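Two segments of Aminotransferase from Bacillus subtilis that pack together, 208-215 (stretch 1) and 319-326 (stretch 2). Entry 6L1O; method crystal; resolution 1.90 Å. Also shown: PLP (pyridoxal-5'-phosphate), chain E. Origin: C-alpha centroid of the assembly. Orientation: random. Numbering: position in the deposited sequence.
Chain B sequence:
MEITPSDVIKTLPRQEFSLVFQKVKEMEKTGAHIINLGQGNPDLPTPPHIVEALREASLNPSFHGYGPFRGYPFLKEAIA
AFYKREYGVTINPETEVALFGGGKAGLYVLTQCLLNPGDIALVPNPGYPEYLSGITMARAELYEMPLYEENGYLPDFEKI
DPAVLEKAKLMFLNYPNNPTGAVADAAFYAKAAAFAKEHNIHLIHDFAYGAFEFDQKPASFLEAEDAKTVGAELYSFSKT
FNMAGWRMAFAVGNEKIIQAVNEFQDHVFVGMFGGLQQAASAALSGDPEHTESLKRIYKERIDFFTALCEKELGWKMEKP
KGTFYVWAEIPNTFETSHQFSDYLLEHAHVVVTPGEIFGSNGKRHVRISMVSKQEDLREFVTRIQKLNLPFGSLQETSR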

# COMPACT_ATOMS: atom_id res chain seq x y z
N ALA B 208 -3.02 -15.45 -9.76
CA ALA B 208 -1.87 -14.74 -10.30
C ALA B 208 -1.41 -15.26 -11.66
O ALA B 208 -0.92 -14.48 -12.47
CB ALA B 208 -0.73 -14.78 -9.34
N TYR B 209 -1.62 -16.56 -11.93
CA TYR B 209 -1.15 -17.18 -13.16
C TYR B 209 -2.32 -17.56 -14.05
O TYR B 209 -2.21 -18.42 -14.97
CB TYR B 209 -0.21 -18.39 -12.86
CG TYR B 209 0.98 -18.00 -12.06
CD1 TYR B 209 2.14 -17.47 -12.69
CD2 TYR B 209 0.98 -18.05 -10.66
CE1 TYR B 209 3.20 -17.05 -11.95
CE2 TYR B 209 2.05 -17.63 -9.93
CZ TYR B 209 3.17 -17.13 -10.58
OH TYR B 209 4.23 -16.68 -9.89
N GLY B 210 -3.45 -16.88 -13.84
CA GLY B 210 -4.67 -17.11 -14.57
C GLY B 210 -4.63 -16.95 -16.07
O GLY B 210 -5.57 -17.36 -16.74
N ALA B 211 -3.57 -16.34 -16.59
CA ALA B 211 -3.39 -16.22 -18.04
C ALA B 211 -2.63 -17.46 -18.58
O ALA B 211 -2.59 -17.71 -19.77
CB ALA B 211 -2.64 -14.96 -18.39
N PHE B 212 -2.04 -18.26 -17.73
CA PHE B 212 -1.05 -19.23 -18.21
C PHE B 212 -1.38 -20.67 -17.91
O PHE B 212 -0.78 -21.26 -17.05
CB PHE B 212 0.32 -18.87 -17.65
CG PHE B 212 0.74 -17.46 -17.95
CD1 PHE B 212 1.08 -17.10 -19.26
CD2 PHE B 212 0.76 -16.48 -16.97
CE1 PHE B 212 1.48 -15.83 -19.58
CE2 PHE B 212 1.16 -15.19 -17.28
CZ PHE B 212 1.49 -14.86 -18.59
N GLU B 213 -2.34 -21.23 -18.64
CA GLU B 213 -2.54 -22.65 -18.67
C GLU B 213 -2.45 -23.07 -20.13
O GLU B 213 -3.14 -22.51 -20.98
CB GLU B 213 -3.88 -23.04 -18.08
CG GLU B 213 -4.18 -24.54 -18.20
CD GLU B 213 -5.38 -24.97 -17.37
OE1 GLU B 213 -5.86 -24.17 -16.52
OE2 GLU B 213 -5.84 -26.11 -17.52
N PHE B 214 -1.58 -24.03 -20.41
CA PHE B 214 -1.14 -24.29 -21.80
C PHE B 214 -2.08 -25.11 -22.67
O PHE B 214 -2.22 -24.81 -23.86
CB PHE B 214 0.22 -24.92 -21.77
CG PHE B 214 1.24 -24.06 -21.10
CD1 PHE B 214 1.58 -22.82 -21.65
CD2 PHE B 214 1.85 -24.47 -19.91
CE1 PHE B 214 2.54 -22.02 -21.05
CE2 PHE B 214 2.78 -23.66 -19.29
CZ PHE B 214 3.14 -22.43 -19.87
N ASP B 215 -2.71 -26.14 -22.10
CA ASP B 215 -3.62 -27.04 -22.89
C ASP B 215 -5.03 -26.46 -23.10
O ASP B 215 -5.73 -26.88 -24.01
CB ASP B 215 -3.72 -28.44 -22.27
N LYS B 319 6.54 -31.58 -17.54
CA LYS B 319 6.20 -30.26 -18.06
C LYS B 319 5.00 -29.72 -17.26
O LYS B 319 4.01 -30.43 -17.07
CB LYS B 319 5.89 -30.30 -19.55
CG LYS B 319 7.14 -30.57 -20.42
CD LYS B 319 6.85 -30.25 -21.86
CE LYS B 319 8.06 -30.66 -22.70
NZ LYS B 319 7.78 -30.49 -24.14
N PRO B 320 5.09 -28.48 -16.77
CA PRO B 320 3.97 -27.91 -16.02
C PRO B 320 2.71 -27.78 -16.85
O PRO B 320 2.79 -27.50 -18.05
CB PRO B 320 4.50 -26.51 -15.64
CG PRO B 320 5.57 -26.22 -16.66
CD PRO B 320 6.22 -27.53 -16.84
N LYS B 321 1.55 -27.90 -16.20
CA LYS B 321 0.30 -27.60 -16.88
C LYS B 321 0.02 -26.11 -16.99
O LYS B 321 -0.69 -25.65 -17.91
CB LYS B 321 -0.87 -28.29 -16.19
CG LYS B 321 -0.95 -29.79 -16.45
CD LYS B 321 -0.94 -30.09 -17.93
CE LYS B 321 -1.13 -31.58 -18.18
NZ LYS B 321 0.09 -32.31 -17.80
N GLY B 322 0.59 -25.34 -16.10
CA GLY B 322 0.39 -23.87 -16.10
C GLY B 322 1.51 -23.21 -15.36
O GLY B 322 2.37 -23.88 -14.81
N THR B 323 1.49 -21.87 -15.33
CA THR B 323 2.59 -21.03 -14.82
C THR B 323 3.89 -21.13 -15.65
O THR B 323 4.00 -21.94 -16.52
CB THR B 323 2.97 -21.33 -13.36
OG1 THR B 323 3.96 -22.37 -13.29
CG2 THR B 323 1.75 -21.66 -12.50
N PHE B 324 4.90 -20.34 -15.28
CA PHE B 324 6.20 -20.41 -15.92
C PHE B 324 7.23 -21.09 -15.06
O PHE B 324 8.41 -20.83 -15.21
CB PHE B 324 6.71 -19.08 -16.42
CG PHE B 324 6.55 -17.91 -15.47
CD1 PHE B 324 7.15 -17.92 -14.20
CD2 PHE B 324 5.80 -16.83 -15.83
CE1 PHE B 324 7.05 -16.83 -13.34
CE2 PHE B 324 5.70 -15.72 -14.98
CZ PHE B 324 6.33 -15.73 -13.74
N TYR B 325 6.77 -21.95 -14.16
CA TYR B 325 7.66 -22.67 -13.25
C TYR B 325 7.78 -24.16 -13.65
O TYR B 325 6.79 -24.75 -14.08
CB TYR B 325 7.14 -22.60 -11.80
CG TYR B 325 7.03 -21.23 -11.28
CD1 TYR B 325 8.16 -20.43 -11.12
CD2 TYR B 325 5.80 -20.69 -10.91
CE1 TYR B 325 8.06 -19.13 -10.66
CE2 TYR B 325 5.71 -19.39 -10.42
CZ TYR B 325 6.82 -18.63 -10.29
OH TYR B 325 6.75 -17.32 -9.83
N VAL B 326 8.97 -24.70 -13.53
CA VAL B 326 9.19 -26.15 -13.64
C VAL B 326 9.51 -26.67 -12.24
O VAL B 326 10.35 -26.14 -11.56
CB VAL B 326 10.34 -26.48 -14.63
CG1 VAL B 326 10.60 -28.01 -14.72
CG2 VAL B 326 10.05 -25.90 -16.01
N1 PLP E . 0.43 -15.08 -5.88
C2 PLP E . 1.40 -15.92 -6.29
C2A PLP E . 1.37 -17.38 -5.94
C3 PLP E . 2.56 -15.42 -6.99
O3 PLP E . 3.58 -16.18 -7.39
C4 PLP E . 2.54 -14.03 -7.31
C4A PLP E . 3.89 -13.49 -7.69
C5 PLP E . 1.45 -13.18 -6.85
C6 PLP E . 0.40 -13.78 -6.16
C5A PLP E . 1.34 -11.73 -7.21
O4P PLP E . 2.30 -10.91 -6.73
P PLP E . 2.12 -9.29 -6.87
O1P PLP E . 2.28 -8.77 -5.49
O2P PLP E . 0.82 -8.93 -7.55
O3P PLP E . 3.26 -8.88 -7.77
O HOH W 1 -2.15 -27.23 -19.81

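The shortest polar contact joins two phenols: Tyr209 OH lies 2.6 Å from Tyr325 OH, a hydrogen bond in which either oxygen could be the donor. Tyr209 OH is also 2.6 Å from O3 of PLP, a second hydrogen bond whose direction is likewise unassigned. One tyrosine oxygen therefore links stretch 2 to the cofactor, a fitting arrangement for an aminotransferase that binds pyridoxal phosphate.

The backbones meet through two hydrogen bonds that bracket Glu213. Thr323 N donates to Phe212 O at 2.9 Å with an N-H...O angle of 150°, and Phe214 N donates to Lys321 O at 3.1 Å with a nearly linear angle of 170°. Together they define a single beta bridge between Glu213 and Gly322, whose CA atoms are 4.1 Å apart. The close approach suits glycine: an ideal CB at Gly322 would fall 2.7 Å from Phe212 O, a clash. A water extends the polar link beyond this bridge, accepting from Asp215 N at 2.6 Å and donating to Lys321 O at 2.9 Å, so that Lys321 O receives both a direct and a water-mediated bond.

Local hydrogen bonds accompany these contacts. In stretch 1, Phe212 N donates to Tyr209 O at 2.8 Å across the type I turn from Tyr209 to Phe212. In stretch 2, Thr323 OG1 donates to Gly322 O at 2.7 Å and accepts from Tyr325 N at 3.0 Å, tying the threonine hydroxyl to the backbone on both sides of its own residue.

Packing centers on the Tyr209 ring, whose residue has 95 Å² covered by stretch 2. Its edge points toward the face of Phe324, with centroids 5.5 Å apart and planes at 88°; Tyr209 CE1 reaches Phe324 CZ at 3.8 Å. Tyr325 in turn directs its edge toward the face of Tyr209 in an offset arrangement, with centroids 5.4 Å apart, planes at 71° and Tyr209 CZ 3.4 Å from Tyr325 CE2. The two phenols thus combine a hydrogen bond with ring contact. Thr323 adds its methyl group, CG2 lying 3.8 Å from Tyr209 CG.

At the other end, Phe214 points its CA-to-CB bond toward stretch 2 and packs against backbone. Phe214 CE2 lies 3.5 Å from Thr323 O and Phe214 CD2 3.7 Å from Pro320 O, both oxygens being near the ring plane at its edge. Thr323 O is buried here without a hydrogen-bonding partner in the model. In all, the contact buries 458 Å², summed over both stretches.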